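Local coordinates for conserved hypothetical protein VT76 (Thermotoga maritima, PDB 1RCU) that is of unknown function but belongs to the SLOG superfamily, whose Rossmann-like domains are thought to bind nucleotides or related ligands, at residues G82-E92 against Y97-F108; R111-V122 against I133-K143. One frame throughout, in Å; residues are numbered along the deposited sequence.

Following the chain of this Rossmann-like domain, strands 25-30 and 60-63 come first. Contact 1 is next, where 82-92 meets 97-108 and a short loop is closed between the paired strands 84-88 and 100-103; it joins an outermost strand of the chain's sheet to its neighbour. Contact 1 is complete before contact 2 opens, so the two stand in series. Contact 2 sets helix 108-116 and the start of strand 121-125, inside the sheet, against 133-143, closing a loop that holds the rest of strand 121-125 and the first turn of helix 129-140. The two contacts meet where Arg111 packs along Ile87 to Pro89 and Val114 on Ile87.

Contact 1: residues G82-E92 against Y97-F108; sequences GTVVGILPDEE and YLSVAVKTGLDF
Gly86 uses both its N and its O toward strand 100-103: the N reaches Val100 O at 2.9 Å, and the O accepts from Val102 N at 2.7 Å. Leu88 N continues this parallel ladder to Val102 O, while strand 84-88 pairs on its other side with strand 60-63. At the start, a side chain stands in for backbone: Ser99 OG, beside its own N (chi1 -62°), accepts from Val84 N at 3.0 Å, nearly straight at 168°, while Ser99 N bonds to Val84 O.

Beyond the strands, Thr104 OG1 donates to Leu88 O at 2.8 Å and accepts from Leu106 N, an ST turn. Asp90 O takes two donors on one face of its plane, Thr104 N and Gly105 N, and Asp90 N binds Leu106 O.

Apolar contacts flank the bonds. Val85 and Val100 lie side by side, the methyl CD1 of Leu88 rests 3.9 Å from Ala101 CB, and Leu98 CD2 covers the backbone of Gly86. Pro89 CB sits over one face of the Phe108 ring, 4.3 Å from its centroid, a CH-pi contact.

Most of the hydrogen bonds thus join main-chain atoms, and the hydroxyls of Ser99 and Thr104 add one at each end of the ladder.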
# COMPACT_ATOMS: atom_id res chain seq x y z
N GLY A 82 0.71 22.36 21.41
CA GLY A 82 1.02 22.19 20.00
C GLY A 82 0.13 21.11 19.42
O GLY A 82 -0.63 20.48 20.15
N THR A 83 0.23 20.90 18.12
CA THR A 83 -0.56 19.87 17.45
C THR A 83 0.34 18.70 17.07
O THR A 83 1.44 18.90 16.56
CB THR A 83 -1.21 20.36 16.15
OG1 THR A 83 -2.06 21.48 16.43
CG2 THR A 83 -2.06 19.24 15.52
N VAL A 84 -0.13 17.49 17.32
CA VAL A 84 0.64 16.31 16.98
C VAL A 84 -0.30 15.30 16.32
O VAL A 84 -1.36 14.96 16.85
CB VAL A 84 1.35 15.71 18.23
CG1 VAL A 84 0.38 15.52 19.34
CG2 VAL A 84 2.06 14.38 17.88
N VAL A 85 0.10 14.86 15.14
CA VAL A 85 -0.70 13.94 14.34
C VAL A 85 -0.10 12.54 14.27
O VAL A 85 1.09 12.39 13.97
CB VAL A 85 -0.86 14.49 12.91
CG1 VAL A 85 -1.55 13.45 12.02
CG2 VAL A 85 -1.64 15.80 12.95
N GLY A 86 -0.93 11.54 14.53
CA GLY A 86 -0.47 10.16 14.49
C GLY A 86 -0.89 9.40 13.26
O GLY A 86 -2.04 9.49 12.82
N ILE A 87 0.05 8.66 12.68
CA ILE A 87 -0.21 7.84 11.50
C ILE A 87 -0.18 6.42 12.06
O ILE A 87 0.87 5.92 12.43
CB ILE A 87 0.91 7.99 10.44
CG1 ILE A 87 1.11 9.46 10.10
CG2 ILE A 87 0.57 7.22 9.19
CD1 ILE A 87 0.03 10.07 9.26
N LEU A 88 -1.34 5.80 12.12
CA LEU A 88 -1.47 4.47 12.70
C LEU A 88 -1.46 3.28 11.76
O LEU A 88 -2.04 3.31 10.67
CB LEU A 88 -2.76 4.39 13.51
CG LEU A 88 -2.84 5.26 14.76
CD1 LEU A 88 -4.29 5.56 15.08
CD2 LEU A 88 -2.15 4.54 15.92
N PRO A 89 -0.76 2.22 12.18
CA PRO A 89 -0.69 1.00 11.38
C PRO A 89 -2.07 0.38 11.56
O PRO A 89 -2.65 0.48 12.64
CB PRO A 89 0.43 0.21 12.05
CG PRO A 89 0.37 0.65 13.45
CD PRO A 89 0.15 2.13 13.34
N ASP A 90 -2.59 -0.24 10.51
CA ASP A 90 -3.90 -0.87 10.56
C ASP A 90 -4.95 0.10 11.05
O ASP A 90 -4.87 1.30 10.78
CB ASP A 90 -3.89 -2.09 11.48
CG ASP A 90 -4.05 -3.40 10.72
OD1 ASP A 90 -3.04 -3.92 10.18
OD2 ASP A 90 -5.19 -3.91 10.65
N GLU A 91 -5.94 -0.42 11.77
CA GLU A 91 -7.02 0.39 12.31
C GLU A 91 -6.79 0.57 13.80
O GLU A 91 -7.73 0.53 14.60
CB GLU A 91 -8.37 -0.27 12.03
CG GLU A 91 -8.68 -0.34 10.54
CD GLU A 91 -10.08 -0.82 10.24
OE1 GLU A 91 -10.38 -2.00 10.52
OE2 GLU A 91 -10.89 -0.02 9.72
N GLU A 92 -5.53 0.79 14.17
CA GLU A 92 -5.13 0.98 15.55
C GLU A 92 -5.82 2.15 16.24
O GLU A 92 -6.52 2.94 15.62
CB GLU A 92 -3.61 1.16 15.66
CG GLU A 92 -2.84 -0.15 15.61
CD GLU A 92 -1.58 -0.10 16.44
OE1 GLU A 92 -1.65 0.47 17.55
OE2 GLU A 92 -0.54 -0.65 16.01
N TYR A 97 -2.78 11.16 23.33
CA TYR A 97 -2.38 12.56 23.26
C TYR A 97 -2.41 13.07 21.84
O TYR A 97 -2.07 14.22 21.59
CB TYR A 97 -0.98 12.73 23.82
CG TYR A 97 -0.84 12.31 25.26
CD1 TYR A 97 -1.31 13.12 26.31
CD2 TYR A 97 -0.23 11.09 25.59
CE1 TYR A 97 -1.17 12.73 27.63
CE2 TYR A 97 -0.10 10.69 26.91
CZ TYR A 97 -0.56 11.51 27.92
OH TYR A 97 -0.43 11.09 29.22
N LEU A 98 -2.84 12.22 20.91
CA LEU A 98 -2.89 12.61 19.52
C LEU A 98 -3.95 13.67 19.23
O LEU A 98 -5.11 13.53 19.63
CB LEU A 98 -3.12 11.37 18.65
CG LEU A 98 -2.03 10.30 18.65
CD1 LEU A 98 -2.48 9.14 17.78
CD2 LEU A 98 -0.72 10.88 18.13
N SER A 99 -3.56 14.75 18.55
CA SER A 99 -4.50 15.80 18.21
C SER A 99 -5.42 15.21 17.17
O SER A 99 -6.62 15.45 17.17
CB SER A 99 -3.78 17.01 17.61
OG SER A 99 -2.87 17.57 18.54
N VAL A 100 -4.85 14.42 16.27
CA VAL A 100 -5.58 13.75 15.21
C VAL A 100 -4.93 12.37 15.08
O VAL A 100 -3.71 12.28 15.10
CB VAL A 100 -5.40 14.47 13.85
CG1 VAL A 100 -6.00 13.65 12.72
CG2 VAL A 100 -6.02 15.85 13.92
N ALA A 101 -5.75 11.33 14.95
CA ALA A 101 -5.27 9.96 14.77
C ALA A 101 -5.68 9.54 13.36
O ALA A 101 -6.87 9.54 13.02
CB ALA A 101 -5.90 9.02 15.81
N VAL A 102 -4.71 9.17 12.54
CA VAL A 102 -5.00 8.77 11.16
C VAL A 102 -4.78 7.28 10.95
O VAL A 102 -3.64 6.81 11.01
CB VAL A 102 -4.12 9.53 10.13
CG1 VAL A 102 -4.32 8.95 8.74
CG2 VAL A 102 -4.46 11.01 10.15
N LYS A 103 -5.86 6.55 10.71
CA LYS A 103 -5.77 5.11 10.46
C LYS A 103 -5.36 4.91 9.01
O LYS A 103 -5.67 5.75 8.16
CB LYS A 103 -7.11 4.46 10.74
CG LYS A 103 -7.63 4.74 12.15
CD LYS A 103 -8.89 3.93 12.47
CE LYS A 103 -9.43 4.22 13.87
NZ LYS A 103 -9.97 5.61 13.96
N THR A 104 -4.66 3.82 8.72
CA THR A 104 -4.22 3.57 7.35
C THR A 104 -4.57 2.19 6.82
O THR A 104 -4.72 2.02 5.61
CB THR A 104 -2.69 3.69 7.22
OG1 THR A 104 -2.07 2.65 7.98
CG2 THR A 104 -2.21 5.05 7.70
N GLY A 105 -4.69 1.21 7.71
CA GLY A 105 -4.98 -0.14 7.25
C GLY A 105 -3.73 -0.76 6.66
O GLY A 105 -3.79 -1.75 5.93
N LEU A 106 -2.58 -0.18 6.97
CA LEU A 106 -1.30 -0.68 6.48
C LEU A 106 -0.50 -1.31 7.62
O LEU A 106 -0.68 -0.95 8.78
CB LEU A 106 -0.47 0.47 5.86
CG LEU A 106 -0.61 0.90 4.39
CD1 LEU A 106 -1.79 0.23 3.71
CD2 LEU A 106 -0.71 2.43 4.33
N ASP A 107 0.37 -2.25 7.30
CA ASP A 107 1.20 -2.85 8.34
C ASP A 107 2.24 -1.83 8.80
O ASP A 107 2.38 -0.75 8.22
CB ASP A 107 1.90 -4.12 7.84
CG ASP A 107 2.78 -3.88 6.62
OD1 ASP A 107 3.61 -2.94 6.62
OD2 ASP A 107 2.64 -4.65 5.64
N PHE A 108 2.98 -2.18 9.84
CA PHE A 108 4.00 -1.31 10.43
C PHE A 108 4.97 -0.58 9.51
O PHE A 108 5.12 0.64 9.61
CB PHE A 108 4.78 -2.10 11.48
CG PHE A 108 4.00 -2.33 12.74
CD1 PHE A 108 3.86 -1.31 13.67
CD2 PHE A 108 3.35 -3.55 12.96
CE1 PHE A 108 3.07 -1.48 14.80
CE2 PHE A 108 2.55 -3.73 14.09
CZ PHE A 108 2.41 -2.69 15.01

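Contact 2: residues R111-V122 against I133-K143; sequences RSFVLLRNADVV and IEILGAYALGK
Ala119 O and Lys143 NZ form the shortest settled polar bond here, 2.7 Å, with the ammonium approaching nearly in line with the carbonyl at 163°. The lysine chain bends at chi2 (-66°) and passes the end of helix 108-116, where its CE lies 3.4 Å from Leu116 O. A second polar meeting joins the helices: Ser112 OG lies 2.6 Å from Glu134 OE2 and also close to Phe108 O. Arg111 NH2 is 4.3 Å from Glu134 OE2, beyond a salt bridge, and no N-H points at the carboxylate; that nitrogen bonds to Phe108 O, and its positive charge may still help to stabilise the buried carboxylate.

The apolar core lies between these polar points. Leu116 reaches over helix 129-140 with both methyls: CD1 comes 3.5 Å from Ala138 N, and CD2 lies against Ala138 CB, which Val122 CG2 also touches. Phe113 brings CE1 to 3.6 Å from Gly137 CA, with no side chain at Gly137 to hold the ring off, while CE2 lies 4.1 Å from Ile133 CG2. Leu141 divides its branches, CD1 on Leu116 CB and CD2 over one face of the Arg117 guanidinium, 3.7 Å from NH1. Arg117 also forms a salt bridge with Asp107 of the fourth subunit.

Helices 111-116 and 133-140 cross at -46°, and a Schellman motif at Gly142 ends the second before the chain turns to strand 145-148. Strand 121-125, helix 129-140 and strand 145-148 form the beta-alpha-beta unit of a Rossmann-like fold, with helix 108-116 packed beside its crossover helix.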
# COMPACT_ATOMS: atom_id res chain seq x y z
N ARG A 111 3.21 1.74 6.82
CA ARG A 111 2.64 2.87 7.57
C ARG A 111 3.77 3.88 7.78
O ARG A 111 3.57 5.09 7.70
CB ARG A 111 2.12 2.37 8.92
CG ARG A 111 1.60 3.43 9.89
CD ARG A 111 2.64 3.96 10.89
NE ARG A 111 3.66 2.96 11.18
CZ ARG A 111 4.01 2.57 12.40
NH1 ARG A 111 3.42 3.09 13.47
NH2 ARG A 111 4.97 1.67 12.54
N SER A 112 4.97 3.35 8.03
CA SER A 112 6.16 4.17 8.25
C SER A 112 6.51 4.99 7.02
O SER A 112 6.94 6.14 7.11
CB SER A 112 7.36 3.28 8.61
OG SER A 112 7.25 2.77 9.92
N PHE A 113 6.34 4.38 5.85
CA PHE A 113 6.66 5.12 4.64
C PHE A 113 5.68 6.21 4.32
O PHE A 113 6.05 7.20 3.71
CB PHE A 113 6.89 4.15 3.49
CG PHE A 113 8.24 3.51 3.55
CD1 PHE A 113 9.38 4.25 3.25
CD2 PHE A 113 8.38 2.23 4.06
CE1 PHE A 113 10.65 3.72 3.46
CE2 PHE A 113 9.64 1.69 4.28
CZ PHE A 113 10.78 2.44 3.99
N VAL A 114 4.42 6.08 4.75
CA VAL A 114 3.51 7.18 4.49
C VAL A 114 3.75 8.22 5.58
O VAL A 114 3.46 9.41 5.40
CB VAL A 114 2.00 6.76 4.46
CG1 VAL A 114 1.87 5.28 4.64
CG2 VAL A 114 1.23 7.53 5.49
N LEU A 115 4.32 7.78 6.69
CA LEU A 115 4.63 8.67 7.81
C LEU A 115 5.80 9.57 7.38
O LEU A 115 5.79 10.77 7.64
CB LEU A 115 5.04 7.84 9.02
CG LEU A 115 5.22 8.41 10.43
CD1 LEU A 115 6.57 8.03 10.92
CD2 LEU A 115 5.02 9.91 10.45
N LEU A 116 6.78 8.96 6.71
CA LEU A 116 7.96 9.69 6.25
C LEU A 116 7.65 10.73 5.17
O LEU A 116 8.40 11.70 5.03
CB LEU A 116 9.00 8.71 5.72
CG LEU A 116 9.73 7.91 6.80
CD1 LEU A 116 10.53 6.80 6.13
CD2 LEU A 116 10.62 8.85 7.64
N ARG A 117 6.58 10.53 4.42
CA ARG A 117 6.20 11.47 3.37
C ARG A 117 5.75 12.77 4.00
O ARG A 117 5.69 13.81 3.34
CB ARG A 117 5.04 10.91 2.53
CG ARG A 117 5.31 9.59 1.83
CD ARG A 117 6.32 9.77 0.71
NE ARG A 117 6.52 8.55 -0.05
CZ ARG A 117 7.34 8.48 -1.10
NH1 ARG A 117 8.01 9.56 -1.50
NH2 ARG A 117 7.52 7.33 -1.75
N ASN A 118 5.42 12.72 5.28
CA ASN A 118 4.96 13.91 5.97
C ASN A 118 6.06 14.62 6.73
O ASN A 118 5.79 15.35 7.68
CB ASN A 118 3.82 13.56 6.92
CG ASN A 118 2.54 13.22 6.18
OD1 ASN A 118 1.79 14.10 5.75
ND2 ASN A 118 2.29 11.92 6.01
N ALA A 119 7.30 14.44 6.31
CA ALA A 119 8.40 15.07 7.02
C ALA A 119 9.27 16.02 6.22
O ALA A 119 9.58 15.78 5.06
CB ALA A 119 9.30 13.99 7.66
N ASP A 120 9.66 17.11 6.88
CA ASP A 120 10.60 18.06 6.30
C ASP A 120 11.91 17.67 6.96
O ASP A 120 13.00 17.98 6.46
CB ASP A 120 10.26 19.49 6.68
CG ASP A 120 9.01 19.99 5.99
OD1 ASP A 120 8.90 19.79 4.76
OD2 ASP A 120 8.15 20.60 6.66
N VAL A 121 11.78 16.99 8.09
CA VAL A 121 12.93 16.53 8.85
C VAL A 121 12.50 15.46 9.85
O VAL A 121 11.39 15.51 10.39
CB VAL A 121 13.62 17.70 9.61
CG1 VAL A 121 12.71 18.26 10.67
CG2 VAL A 121 14.93 17.20 10.22
N VAL A 122 13.38 14.48 10.07
CA VAL A 122 13.11 13.39 11.00
C VAL A 122 14.05 13.40 12.20
O VAL A 122 15.27 13.54 12.04
CB VAL A 122 13.26 12.02 10.29
CG1 VAL A 122 13.03 10.88 11.28
CG2 VAL A 122 12.30 11.94 9.12
N ILE A 133 14.41 1.08 10.17
CA ILE A 133 13.84 1.08 8.83
C ILE A 133 13.39 2.50 8.47
O ILE A 133 13.53 2.93 7.32
CB ILE A 133 12.62 0.12 8.76
CG1 ILE A 133 13.10 -1.32 8.91
CG2 ILE A 133 11.88 0.32 7.44
CD1 ILE A 133 11.99 -2.33 9.00
N GLU A 134 12.86 3.21 9.46
CA GLU A 134 12.42 4.58 9.25
C GLU A 134 13.59 5.55 9.00
O GLU A 134 13.47 6.45 8.18
CB GLU A 134 11.57 5.05 10.44
CG GLU A 134 10.28 4.25 10.52
CD GLU A 134 9.50 4.48 11.79
OE1 GLU A 134 10.12 4.74 12.84
OE2 GLU A 134 8.26 4.38 11.74
N ILE A 135 14.69 5.35 9.73
CA ILE A 135 15.87 6.19 9.58
C ILE A 135 16.43 5.98 8.16
O ILE A 135 16.71 6.94 7.45
CB ILE A 135 16.95 5.83 10.66
CG1 ILE A 135 16.47 6.27 12.06
CG2 ILE A 135 18.28 6.47 10.31
CD1 ILE A 135 17.33 5.72 13.21
N LEU A 136 16.56 4.72 7.76
CA LEU A 136 17.08 4.39 6.43
C LEU A 136 16.12 4.85 5.34
O LEU A 136 16.55 5.37 4.29
CB LEU A 136 17.34 2.88 6.30
CG LEU A 136 18.77 2.39 6.60
CD1 LEU A 136 19.28 2.91 7.92
CD2 LEU A 136 18.80 0.86 6.58
N GLY A 137 14.82 4.68 5.61
CA GLY A 137 13.79 5.07 4.68
C GLY A 137 13.80 6.57 4.48
O GLY A 137 13.71 7.05 3.35
N ALA A 138 13.92 7.30 5.59
CA ALA A 138 13.96 8.77 5.55
C ALA A 138 15.05 9.23 4.59
O ALA A 138 14.85 10.14 3.77
CB ALA A 138 14.22 9.32 6.96
N TYR A 139 16.21 8.60 4.71
CA TYR A 139 17.37 8.91 3.89
C TYR A 139 17.15 8.60 2.40
O TYR A 139 17.57 9.36 1.53
CB TYR A 139 18.58 8.16 4.43
CG TYR A 139 19.79 8.19 3.54
CD1 TYR A 139 20.00 7.20 2.57
CD2 TYR A 139 20.72 9.21 3.65
CE1 TYR A 139 21.10 7.23 1.74
CE2 TYR A 139 21.85 9.25 2.84
CZ TYR A 139 22.03 8.25 1.88
OH TYR A 139 23.15 8.28 1.09
N ALA A 140 16.50 7.48 2.12
CA ALA A 140 16.25 7.10 0.74
C ALA A 140 15.29 8.08 0.08
O ALA A 140 15.29 8.22 -1.14
CB ALA A 140 15.68 5.71 0.69
N LEU A 141 14.48 8.76 0.89
CA LEU A 141 13.49 9.72 0.41
C LEU A 141 14.01 11.18 0.39
O LEU A 141 13.29 12.09 -0.01
CB LEU A 141 12.21 9.64 1.27
CG LEU A 141 11.40 8.33 1.33
CD1 LEU A 141 10.14 8.53 2.19
CD2 LEU A 141 11.01 7.89 -0.08
N GLY A 142 15.24 11.40 0.83
CA GLY A 142 15.78 12.75 0.84
C GLY A 142 15.37 13.61 2.02
O GLY A 142 15.42 14.84 1.96
N LYS A 143 14.99 12.97 3.12
CA LYS A 143 14.57 13.69 4.31
C LYS A 143 15.71 13.77 5.29
O LYS A 143 16.27 12.75 5.68
CB LYS A 143 13.41 12.96 4.99
CG LYS A 143 12.26 12.60 4.05
CD LYS A 143 11.59 13.86 3.54
CE LYS A 143 10.25 13.55 2.92
NZ LYS A 143 9.58 14.81 2.50